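Local coordinates for esterase (Rhizomucor miehei CAU432, PDB 4WY8), which hydrolyses carboxylic esters as a carboxylesterase of the alpha/beta hydrolase fold, probably through a Ser-His-Asp catalytic triad, at residues I84-G89 / R102-L107; L190-T195 / G292-A297; Y211-K216 / D261-E266; L254-E259 / V284-I289. All coordinates share one frame; numbering follows the deposited sequence.

Contact 1: residues I84-G89 / R102-L107; sequences IVFFHG and RTVYEL
One face of the Phe86 ring carries Val104: its CG2 stands 4.2 Å above the ring plane, displaced from the centre toward the rim, and comes within 4.3 Å of Phe86 CD1. Two further methyl groups approach the same ring obliquely. Thr103 CG2 is 4.4 Å from Phe86 CZ, and Leu107 CD2 is 4.2 Å from Phe86 CD2. The three partners sit on neighbouring turns of helix 101-111, Thr103 and Val104 on one and Leu107 on the next. Phe86 has CG anti to the backbone N (chi1 -169°), which carries the ring from the strand toward the helix. Leu107 serves two strand residues: CD2 goes to Phe86, while CG receives CD1 of Ile84 at 4.2 Å. All the contacts across the pair are between carbon atoms at ordinary van der Waals distance. Thr103 divides its side chain, the methyl going to Phe86 and the hydroxyl OG1 hydrogen-bonding the carbonyl O of Phe294 in the loop beyond.

The strand and helix run nearly antiparallel, 168° between their directions, with axes 11.2 Å apart. Such a pairing belongs to the right-handed beta-alpha-beta crossover common in alpha/beta hydrolases, in which strand 83-87, helix 101-111 and strand 114-118 follow one another. Ile84 and Phe86 form the helix-facing side of the strand, whereas Val85 and Phe87 pack on helix 130-143 across the sheet. Strands 114-118 and 159-163 flank strand 83-87; Phe86 touches Val115 on the former and Asp163 on the latter.

Contact 2: residues L190-T195 / G292-A297; sequences LIYPVT and GIFNLA
Tyr192 points its phenol end at the turn that starts at Gly292, and its side chain crosses that of Phe294 obliquely. The hydroxyl OH lies near the plane of the Phe294 ring, at its edge, 3.4 Å from CD2, while Tyr192 CZ stays 3.9 Å from the same carbon. Ile191 completes the group from the strand end: its CG2 approaches the Phe294 ring obliquely, 3.7 Å from CE2, with the two side chains at about a right angle. That same methyl also sits over the centre of the Tyr192 ring, 3.8 Å above its plane, and is thus shared by both aromatic residues. On the other segment, Ile293 CG1 rests on one face of Phe294, offset toward the rim.

Tyr192 has a positive phi (22°) just after strand 188-191. Its CG lies between the backbone N and the carbonyl carbon (chi1 42°), and the ring extends to the type I turn formed by Gly292 to Asn295. There the backbone N of Phe294 donates to Tyr192 OH over 3.3 Å with an angle of 155° at the hydrogen. The N atom of Ile293 also lies close, 3.2 Å from Tyr192 OH.

His291, the probable catalytic histidine, immediately precedes this turn, and its ring meets that of Tyr192; Phe294 packs on Ile306 and Leu307 of helix 301-322. A phenolic oxygen accepting from a main-chain N-H, in a buried setting, ties the loop after the histidine to the end of strand 188-191, inside the sheet.

Contact 3: residues Y211-K216 / D261-E266; sequences YYLTRK and DVLREE
Residues 211-216 and 261-266 are two loops, each running into a helix, that draw nearest at Arg215 and Val262, whose CA atoms are 7.1 Å apart. Leu213 carries the apolar contact mainly through one methyl. With CG anti to the backbone N (chi1 176°), it sends CD2 against Val262 CG2 at 3.8 Å, the two side chains crossing at about a right angle. The same CD2 touches Leu263 CD1 at 3.9 Å and lies 3.8 Å from the carboxylate oxygen OD1 of Asp261.

Polar continuity comes from one water, which donates to the carbonyl O of Leu213 at 2.8 Å and accepts from Val262 N at 2.9 Å. Asp261 opens a type I turn, and its OD1 accepts from Leu263 N over 3.0 Å. That bond is nearly straight (175°), yet the N-H reaches OD1 from above the carboxylate plane. At the head of the other helix, Thr214 is the N-cap, its OG1 accepting from Leu217 N.

The second oxygen of Asp261, OD2, is hydrogen-bonded to ND1 of His291, an arrangement consistent with the acid and base of a Ser-His-Asp triad. Leu213 and Leu263 also pack on His291, and Leu213 reaches Met218 and Phe221 of helix 215-225. The two carboxylate oxygens thus have separate tasks: OD1 is engaged by its own turn, which helps fix the group's rotation, and OD2 is left to the histidine.

Contact 4: residues L254-E259 / V284-I289; sequences LVITAE and VRYLGI
Glu259 is extended, with CG anti to the backbone N (chi1 -179°) and chi2 -173°, which carries the carboxylate to Leu287 and Gly288. There OE1 accepts from Gly288 N at 2.9 Å, met nearly along its C-O axis, and the carboxylate lies against Leu287, with OE1 3.6 Å from CG. Gly288 has a positive phi of 75°, part of the corner the chain turns here. OE2 accepts a hydrogen bond from a water that in turn accepts from Arg285 NH1, and also forms a salt bridge with Arg272 of the second subunit.

Upstream, strands 253-258 and 281-286 are parallel neighbours in the alpha/beta hydrolase sheet, joined through helix 264-276 in a beta-alpha-beta crossover. The ladder runs from Val284 N to Val255 O, from Thr257 N to Val284 O and from Tyr286 N to Thr257 O, and ends with Glu259 N on Tyr286 O at 3.1 Å.

On one face, Ile256 and Val284 lie side by side, CG1 to CG2 3.7 Å, while Ile256 CG2 comes obliquely to the Tyr286 ring at CD1. Farther along that face, Ala258 CB meets Ile289 CG1 at 3.6 Å. On the other, Thr257 OG1 sits 3.4 Å from Arg285 CB; OE2 of Glu268 hydrogen-bonds Thr257 OG1 and salt-bridges Arg285 NE. Strand 281-286 is outermost within the chain, and Val284 to Tyr286 pair antiparallel with a strand of the second subunit.

Contacts 1, 2 and 4 all reach the same mixed sheet. Contact 1 comes first along the chain and closes before the others open; contacts 3 and 4 are nested inside the long loop closed by contact 2, where their segments alternate. The centre of contact 2 lies about 10 Å from that of contact 1 and about 11 Å from those of contacts 3 and 4. Strands 188-191 and 253-258, of contacts 2 and 4, are sheet neighbours, joined by a probable backbone hydrogen bond from Tyr192 N to Ile256 O. Arg264 links contact 3 to Glu259 of contact 4. Contacts 2 and 3 flank the probable catalytic histidine, while contact 4 extends to the subunit interface.

Contact 1: residues I84-G89 / R102-L107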
# COMPACT_ATOMS: atom_id res chain seq x y z
N ILE A 84 -10.24 12.96 -12.03
CA ILE A 84 -9.28 11.91 -12.27
C ILE A 84 -9.37 11.53 -13.73
O ILE A 84 -10.36 10.96 -14.16
CB ILE A 84 -9.58 10.67 -11.41
CG1 ILE A 84 -9.54 11.03 -9.93
CG2 ILE A 84 -8.60 9.52 -11.71
CD1 ILE A 84 -9.96 9.86 -9.03
N VAL A 85 -8.32 11.83 -14.49
CA VAL A 85 -8.29 11.44 -15.88
C VAL A 85 -7.67 10.06 -15.97
O VAL A 85 -6.52 9.85 -15.59
CB VAL A 85 -7.50 12.45 -16.73
CG1 VAL A 85 -7.67 12.10 -18.19
CG2 VAL A 85 -8.01 13.87 -16.48
N PHE A 86 -8.44 9.12 -16.50
CA PHE A 86 -8.11 7.71 -16.42
C PHE A 86 -7.79 7.14 -17.78
O PHE A 86 -8.56 7.33 -18.72
CB PHE A 86 -9.27 6.93 -15.76
CG PHE A 86 -8.92 5.53 -15.39
CD1 PHE A 86 -9.05 4.50 -16.32
CD2 PHE A 86 -8.49 5.22 -14.11
CE1 PHE A 86 -8.73 3.19 -16.00
CE2 PHE A 86 -8.16 3.89 -13.77
CZ PHE A 86 -8.29 2.88 -14.73
N PHE A 87 -6.67 6.43 -17.88
CA PHE A 87 -6.26 5.74 -19.11
C PHE A 87 -6.21 4.22 -18.89
O PHE A 87 -5.46 3.70 -18.02
CB PHE A 87 -4.90 6.25 -19.60
CG PHE A 87 -4.78 7.75 -19.56
CD1 PHE A 87 -5.69 8.56 -20.23
CD2 PHE A 87 -3.76 8.36 -18.84
CE1 PHE A 87 -5.59 9.96 -20.17
CE2 PHE A 87 -3.64 9.75 -18.80
CZ PHE A 87 -4.57 10.55 -19.46
N HIS A 88 -7.05 3.52 -19.65
CA HIS A 88 -7.25 2.10 -19.42
C HIS A 88 -6.17 1.26 -20.04
O HIS A 88 -5.50 1.67 -21.00
CB HIS A 88 -8.63 1.65 -19.94
CG HIS A 88 -8.77 1.69 -21.44
ND1 HIS A 88 -8.28 0.69 -22.25
CD2 HIS A 88 -9.42 2.55 -22.26
CE1 HIS A 88 -8.58 0.96 -23.51
NE2 HIS A 88 -9.27 2.09 -23.54
N GLY A 89 -6.00 0.06 -19.50
CA GLY A 89 -5.03 -0.88 -20.02
C GLY A 89 -5.65 -1.70 -21.13
O GLY A 89 -6.78 -1.44 -21.54
N ARG A 102 -16.08 -1.79 -13.83
CA ARG A 102 -16.06 -2.10 -12.40
C ARG A 102 -15.07 -1.18 -11.66
O ARG A 102 -15.42 -0.48 -10.70
CB ARG A 102 -15.71 -3.59 -12.22
CG ARG A 102 -15.44 -4.02 -10.78
CD ARG A 102 -16.70 -4.11 -9.95
NE ARG A 102 -17.59 -5.13 -10.51
CZ ARG A 102 -18.74 -5.52 -9.96
NH1 ARG A 102 -19.14 -4.99 -8.81
NH2 ARG A 102 -19.46 -6.44 -10.55
N THR A 103 -13.83 -1.17 -12.15
CA THR A 103 -12.78 -0.37 -11.56
C THR A 103 -13.15 1.12 -11.49
O THR A 103 -12.99 1.77 -10.45
CB THR A 103 -11.49 -0.54 -12.37
OG1 THR A 103 -11.10 -1.93 -12.35
CG2 THR A 103 -10.38 0.34 -11.80
N VAL A 104 -13.65 1.64 -12.61
CA VAL A 104 -13.99 3.05 -12.74
C VAL A 104 -15.18 3.45 -11.85
O VAL A 104 -15.12 4.47 -11.15
CB VAL A 104 -14.28 3.39 -14.23
CG1 VAL A 104 -15.01 4.71 -14.34
CG2 VAL A 104 -12.96 3.42 -15.04
N TYR A 105 -16.23 2.65 -11.83
CA TYR A 105 -17.39 2.97 -10.98
C TYR A 105 -16.98 2.96 -9.51
O TYR A 105 -17.33 3.90 -8.75
CB TYR A 105 -18.56 2.00 -11.20
CG TYR A 105 -19.35 2.21 -12.48
CD1 TYR A 105 -18.78 2.85 -13.58
CD2 TYR A 105 -20.66 1.75 -12.59
CE1 TYR A 105 -19.51 3.02 -14.77
CE2 TYR A 105 -21.41 1.92 -13.77
CZ TYR A 105 -20.82 2.55 -14.86
OH TYR A 105 -21.53 2.73 -16.03
N GLU A 106 -16.20 1.94 -9.12
CA GLU A 106 -15.73 1.87 -7.72
C GLU A 106 -14.84 3.06 -7.33
O GLU A 106 -14.98 3.64 -6.26
CB GLU A 106 -14.97 0.56 -7.46
CG GLU A 106 -15.85 -0.68 -7.33
CD GLU A 106 -16.74 -0.70 -6.08
OE1 GLU A 106 -16.47 0.04 -5.10
OE2 GLU A 106 -17.71 -1.50 -6.06
N LEU A 107 -13.90 3.40 -8.20
CA LEU A 107 -13.02 4.54 -7.96
C LEU A 107 -13.84 5.83 -7.84
O LEU A 107 -13.63 6.66 -6.96
CB LEU A 107 -12.01 4.64 -9.10
CG LEU A 107 -10.95 5.74 -9.01
CD1 LEU A 107 -10.05 5.62 -7.73
CD2 LEU A 107 -10.11 5.77 -10.29

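Contact 2: residues L190-T195 / G292-A297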
# COMPACT_ATOMS: atom_id res chain seq x y z
N LEU A 190 0.26 5.06 -11.10
CA LEU A 190 0.69 4.06 -12.08
C LEU A 190 0.46 2.64 -11.55
O LEU A 190 1.16 2.18 -10.64
CB LEU A 190 2.16 4.24 -12.46
CG LEU A 190 2.69 5.64 -12.81
CD1 LEU A 190 4.17 5.55 -13.22
CD2 LEU A 190 1.88 6.30 -13.91
N ILE A 191 -0.54 1.97 -12.10
CA ILE A 191 -0.88 0.62 -11.67
C ILE A 191 -0.28 -0.39 -12.62
O ILE A 191 -0.66 -0.44 -13.79
CB ILE A 191 -2.40 0.43 -11.62
CG1 ILE A 191 -3.03 1.51 -10.75
CG2 ILE A 191 -2.74 -0.97 -11.11
CD1 ILE A 191 -4.56 1.51 -10.80
N TYR A 192 0.61 -1.21 -12.08
CA TYR A 192 1.50 -2.11 -12.82
C TYR A 192 1.72 -1.67 -14.26
O TYR A 192 1.25 -2.30 -15.20
CB TYR A 192 0.99 -3.58 -12.75
CG TYR A 192 -0.52 -3.85 -12.91
CD1 TYR A 192 -1.23 -3.36 -13.99
CD2 TYR A 192 -1.21 -4.65 -11.99
CE1 TYR A 192 -2.60 -3.62 -14.15
CE2 TYR A 192 -2.58 -4.92 -12.13
CZ TYR A 192 -3.27 -4.41 -13.22
OH TYR A 192 -4.63 -4.69 -13.38
N PRO A 193 2.46 -0.56 -14.44
CA PRO A 193 2.66 0.04 -15.77
C PRO A 193 3.62 -0.72 -16.69
O PRO A 193 4.48 -1.45 -16.19
CB PRO A 193 3.23 1.44 -15.45
CG PRO A 193 3.95 1.25 -14.15
CD PRO A 193 3.11 0.24 -13.37
N VAL A 194 3.44 -0.55 -18.00
CA VAL A 194 4.46 -0.89 -18.98
C VAL A 194 5.43 0.29 -19.05
O VAL A 194 4.99 1.43 -19.26
CB VAL A 194 3.86 -1.14 -20.39
CG1 VAL A 194 4.95 -1.68 -21.34
CG2 VAL A 194 2.68 -2.08 -20.32
N THR A 195 6.72 0.05 -18.83
CA THR A 195 7.70 1.13 -18.88
C THR A 195 8.90 0.82 -19.77
O THR A 195 9.77 1.67 -19.94
CB THR A 195 8.26 1.49 -17.50
OG1 THR A 195 9.06 0.40 -17.02
CG2 THR A 195 7.16 1.82 -16.52
N GLY A 292 -3.77 -7.72 -14.20
CA GLY A 292 -5.06 -7.77 -14.86
C GLY A 292 -6.30 -7.76 -13.97
O GLY A 292 -7.43 -7.95 -14.45
N ILE A 293 -6.12 -7.47 -12.69
CA ILE A 293 -7.26 -7.52 -11.80
C ILE A 293 -8.21 -6.33 -12.02
O ILE A 293 -9.35 -6.36 -11.56
CB ILE A 293 -6.83 -7.62 -10.34
CG1 ILE A 293 -5.91 -6.48 -9.92
CG2 ILE A 293 -6.09 -8.95 -10.13
CD1 ILE A 293 -5.42 -6.66 -8.48
N PHE A 294 -7.76 -5.30 -12.73
CA PHE A 294 -8.60 -4.11 -12.91
C PHE A 294 -9.30 -3.98 -14.27
O PHE A 294 -9.95 -2.96 -14.55
CB PHE A 294 -7.78 -2.84 -12.64
CG PHE A 294 -7.35 -2.71 -11.22
CD1 PHE A 294 -8.30 -2.49 -10.22
CD2 PHE A 294 -6.01 -2.83 -10.86
CE1 PHE A 294 -7.91 -2.38 -8.89
CE2 PHE A 294 -5.62 -2.72 -9.53
CZ PHE A 294 -6.57 -2.49 -8.55
N ASN A 295 -9.21 -5.02 -15.10
CA ASN A 295 -9.92 -5.03 -16.39
C ASN A 295 -10.91 -6.18 -16.55
O ASN A 295 -11.10 -6.70 -17.66
CB ASN A 295 -8.91 -5.09 -17.55
CG ASN A 295 -8.01 -6.32 -17.48
OD1 ASN A 295 -6.90 -6.27 -16.95
ND2 ASN A 295 -8.46 -7.42 -18.08
N LEU A 296 -11.55 -6.57 -15.45
CA LEU A 296 -12.46 -7.71 -15.46
C LEU A 296 -13.86 -7.29 -15.02
O LEU A 296 -14.09 -6.15 -14.57
CB LEU A 296 -11.91 -8.81 -14.55
CG LEU A 296 -10.47 -9.24 -14.88
CD1 LEU A 296 -9.94 -10.24 -13.87
CD2 LEU A 296 -10.32 -9.80 -16.31
N ALA A 297 -14.81 -8.21 -15.15
CA ALA A 297 -16.21 -7.90 -14.84
C ALA A 297 -16.41 -7.67 -13.35
O ALA A 297 -17.28 -6.89 -12.93
CB ALA A 297 -17.13 -9.01 -15.35

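Contact 3: residues Y211-K216 / D261-E266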
# COMPACT_ATOMS: atom_id res chain seq x y z
N TYR A 211 0.36 -16.80 -16.02
CA TYR A 211 -0.11 -15.77 -15.10
C TYR A 211 -0.91 -14.66 -15.80
O TYR A 211 -0.76 -13.46 -15.49
CB TYR A 211 1.06 -15.16 -14.35
CG TYR A 211 1.83 -16.13 -13.47
CD1 TYR A 211 1.44 -16.36 -12.16
CD2 TYR A 211 2.95 -16.81 -13.95
CE1 TYR A 211 2.16 -17.23 -11.33
CE2 TYR A 211 3.67 -17.69 -13.15
CZ TYR A 211 3.27 -17.90 -11.83
OH TYR A 211 3.97 -18.76 -11.02
N TYR A 212 -1.76 -15.10 -16.74
CA TYR A 212 -2.73 -14.27 -17.46
C TYR A 212 -2.08 -13.30 -18.45
O TYR A 212 -2.32 -13.42 -19.65
CB TYR A 212 -3.60 -13.53 -16.44
CG TYR A 212 -4.73 -12.73 -17.04
CD1 TYR A 212 -5.84 -13.36 -17.59
CD2 TYR A 212 -4.70 -11.33 -17.04
CE1 TYR A 212 -6.89 -12.64 -18.14
CE2 TYR A 212 -5.75 -10.59 -17.59
CZ TYR A 212 -6.83 -11.25 -18.14
OH TYR A 212 -7.86 -10.53 -18.69
N LEU A 213 -1.28 -12.35 -17.98
CA LEU A 213 -0.48 -11.54 -18.89
C LEU A 213 0.80 -12.31 -19.19
O LEU A 213 1.55 -12.61 -18.27
CB LEU A 213 -0.14 -10.16 -18.32
CG LEU A 213 0.80 -9.30 -19.22
CD1 LEU A 213 0.12 -8.98 -20.55
CD2 LEU A 213 1.22 -8.00 -18.55
N THR A 214 1.05 -12.63 -20.45
CA THR A 214 2.21 -13.44 -20.82
C THR A 214 3.21 -12.61 -21.63
O THR A 214 2.87 -11.54 -22.14
CB THR A 214 1.77 -14.65 -21.66
OG1 THR A 214 1.13 -14.18 -22.85
CG2 THR A 214 0.75 -15.48 -20.88
N ARG A 215 4.43 -13.12 -21.78
CA ARG A 215 5.42 -12.48 -22.61
C ARG A 215 4.92 -12.43 -24.04
O ARG A 215 5.00 -11.41 -24.72
CB ARG A 215 6.73 -13.24 -22.54
CG ARG A 215 7.78 -12.83 -23.56
CD ARG A 215 8.88 -13.90 -23.64
NE ARG A 215 9.90 -13.70 -22.63
CZ ARG A 215 10.50 -14.68 -21.95
NH1 ARG A 215 10.17 -15.95 -22.16
NH2 ARG A 215 11.41 -14.39 -21.04
N LYS A 216 4.33 -13.54 -24.48
CA LYS A 216 3.81 -13.63 -25.83
C LYS A 216 2.84 -12.49 -26.14
O LYS A 216 2.91 -11.84 -27.20
CB LYS A 216 3.13 -14.99 -26.01
CG LYS A 216 2.97 -15.37 -27.45
CD LYS A 216 2.44 -16.78 -27.60
CE LYS A 216 2.69 -17.24 -29.03
NZ LYS A 216 2.35 -16.15 -30.02
N ASP A 261 4.04 -10.87 -11.93
CA ASP A 261 3.73 -10.06 -13.12
C ASP A 261 5.01 -9.89 -13.91
O ASP A 261 6.06 -9.57 -13.32
CB ASP A 261 3.15 -8.69 -12.71
CG ASP A 261 2.76 -7.80 -13.91
OD1 ASP A 261 2.86 -8.21 -15.10
OD2 ASP A 261 2.28 -6.66 -13.65
N VAL A 262 4.94 -10.12 -15.22
CA VAL A 262 6.13 -9.94 -16.07
C VAL A 262 6.62 -8.49 -16.02
O VAL A 262 7.82 -8.24 -16.17
CB VAL A 262 5.87 -10.33 -17.54
CG1 VAL A 262 5.64 -11.82 -17.66
CG2 VAL A 262 4.70 -9.53 -18.14
N LEU A 263 5.72 -7.55 -15.77
CA LEU A 263 6.07 -6.12 -15.77
C LEU A 263 6.58 -5.63 -14.42
O LEU A 263 6.81 -4.43 -14.24
CB LEU A 263 4.84 -5.27 -16.16
CG LEU A 263 4.21 -5.56 -17.52
CD1 LEU A 263 3.04 -4.65 -17.76
CD2 LEU A 263 5.28 -5.40 -18.63
N ARG A 264 6.71 -6.54 -13.46
CA ARG A 264 7.07 -6.12 -12.11
C ARG A 264 8.38 -5.36 -12.04
O ARG A 264 8.46 -4.24 -11.47
CB ARG A 264 7.17 -7.32 -11.18
CG ARG A 264 7.53 -6.93 -9.76
CD ARG A 264 7.71 -8.14 -8.88
NE ARG A 264 9.00 -8.78 -9.10
CZ ARG A 264 9.24 -10.06 -8.82
NH1 ARG A 264 8.27 -10.82 -8.35
NH2 ARG A 264 10.45 -10.57 -9.04
N GLU A 265 9.42 -5.95 -12.63
CA GLU A 265 10.76 -5.37 -12.50
C GLU A 265 10.90 -3.99 -13.15
O GLU A 265 11.50 -3.11 -12.56
CB GLU A 265 11.79 -6.34 -13.05
CG GLU A 265 11.98 -7.51 -12.10
CD GLU A 265 12.29 -7.03 -10.68
OE1 GLU A 265 13.21 -6.20 -10.54
OE2 GLU A 265 11.59 -7.43 -9.71
N GLU A 266 10.32 -3.79 -14.34
CA GLU A 266 10.43 -2.50 -15.01
C GLU A 266 9.60 -1.40 -14.32
O GLU A 266 10.00 -0.23 -14.33
CB GLU A 266 10.03 -2.64 -16.48
CG GLU A 266 8.60 -3.09 -16.69
CD GLU A 266 8.35 -3.56 -18.11
OE1 GLU A 266 8.79 -4.70 -18.42
OE2 GLU A 266 7.70 -2.83 -18.91
O HOH W 1 2.36 -11.12 -16.02

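Contact 4: residues L254-E259 / V284-I289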
# COMPACT_ATOMS: atom_id res chain seq x y z
N LEU A 254 2.29 7.62 -7.36
CA LEU A 254 2.04 6.34 -6.70
C LEU A 254 2.22 5.24 -7.73
O LEU A 254 1.52 5.21 -8.74
CB LEU A 254 0.63 6.31 -6.08
CG LEU A 254 0.11 4.98 -5.51
CD1 LEU A 254 0.98 4.46 -4.36
CD2 LEU A 254 -1.38 5.08 -5.05
N VAL A 255 3.19 4.36 -7.50
CA VAL A 255 3.50 3.29 -8.43
C VAL A 255 3.20 1.97 -7.73
O VAL A 255 3.79 1.65 -6.68
CB VAL A 255 4.98 3.34 -8.88
CG1 VAL A 255 5.28 2.25 -9.96
CG2 VAL A 255 5.29 4.71 -9.44
N ILE A 256 2.25 1.23 -8.29
CA ILE A 256 1.81 -0.03 -7.69
C ILE A 256 2.19 -1.19 -8.59
O ILE A 256 1.83 -1.20 -9.77
CB ILE A 256 0.29 -0.02 -7.42
CG1 ILE A 256 -0.05 1.01 -6.36
CG2 ILE A 256 -0.19 -1.38 -6.92
CD1 ILE A 256 -1.50 1.40 -6.39
N THR A 257 2.91 -2.17 -8.05
CA THR A 257 3.30 -3.33 -8.86
C THR A 257 2.73 -4.63 -8.27
O THR A 257 2.40 -4.70 -7.06
CB THR A 257 4.84 -3.48 -8.98
OG1 THR A 257 5.44 -3.56 -7.68
CG2 THR A 257 5.45 -2.30 -9.76
N ALA A 258 2.61 -5.64 -9.13
CA ALA A 258 2.15 -6.95 -8.71
C ALA A 258 3.33 -7.90 -8.57
O ALA A 258 4.24 -7.90 -9.41
CB ALA A 258 1.13 -7.52 -9.73
N GLU A 259 3.30 -8.72 -7.53
CA GLU A 259 4.38 -9.67 -7.30
C GLU A 259 4.53 -10.67 -8.45
O GLU A 259 5.63 -10.92 -8.91
CB GLU A 259 4.18 -10.42 -5.99
CG GLU A 259 5.31 -11.40 -5.69
CD GLU A 259 5.01 -12.26 -4.48
OE1 GLU A 259 3.81 -12.49 -4.21
OE2 GLU A 259 5.97 -12.72 -3.82
N VAL A 284 4.92 0.63 -4.19
CA VAL A 284 4.52 -0.51 -3.37
C VAL A 284 4.28 -1.73 -4.24
O VAL A 284 3.68 -1.63 -5.30
CB VAL A 284 3.24 -0.17 -2.56
CG1 VAL A 284 3.50 1.00 -1.67
CG2 VAL A 284 2.12 0.21 -3.49
N ARG A 285 4.76 -2.87 -3.79
CA ARG A 285 4.50 -4.14 -4.45
C ARG A 285 3.45 -4.91 -3.65
O ARG A 285 3.62 -5.10 -2.45
CB ARG A 285 5.79 -4.97 -4.56
CG ARG A 285 5.57 -6.37 -5.11
CD ARG A 285 6.74 -7.27 -4.79
NE ARG A 285 7.98 -6.83 -5.44
CZ ARG A 285 9.08 -7.58 -5.52
NH1 ARG A 285 9.08 -8.79 -4.99
NH2 ARG A 285 10.17 -7.11 -6.13
N TYR A 286 2.34 -5.30 -4.29
CA TYR A 286 1.35 -6.11 -3.59
C TYR A 286 1.66 -7.58 -3.77
O TYR A 286 1.88 -8.04 -4.90
CB TYR A 286 -0.06 -5.80 -4.08
CG TYR A 286 -0.71 -4.66 -3.32
CD1 TYR A 286 -0.34 -3.34 -3.55
CD2 TYR A 286 -1.71 -4.91 -2.39
CE1 TYR A 286 -0.93 -2.28 -2.84
CE2 TYR A 286 -2.32 -3.87 -1.69
CZ TYR A 286 -1.92 -2.56 -1.93
OH TYR A 286 -2.53 -1.54 -1.24
N LEU A 287 1.68 -8.32 -2.67
CA LEU A 287 2.02 -9.74 -2.75
C LEU A 287 0.81 -10.60 -3.09
O LEU A 287 -0.34 -10.24 -2.78
CB LEU A 287 2.64 -10.22 -1.45
CG LEU A 287 4.18 -10.17 -1.43
CD1 LEU A 287 4.73 -8.73 -1.35
CD2 LEU A 287 4.72 -11.02 -0.30
N GLY A 288 1.09 -11.70 -3.78
CA GLY A 288 0.10 -12.71 -4.11
C GLY A 288 -0.88 -12.36 -5.22
O GLY A 288 -1.88 -13.06 -5.39
N ILE A 289 -0.60 -11.32 -6.00
CA ILE A 289 -1.52 -10.96 -7.08
C ILE A 289 -0.87 -11.01 -8.44
O ILE A 289 0.36 -10.97 -8.59
CB ILE A 289 -2.13 -9.54 -6.89
CG1 ILE A 289 -1.06 -8.46 -7.00
CG2 ILE A 289 -2.86 -9.42 -5.58
CD1 ILE A 289 -1.64 -7.09 -7.17
O HOH W 2 7.75 -10.25 -3.16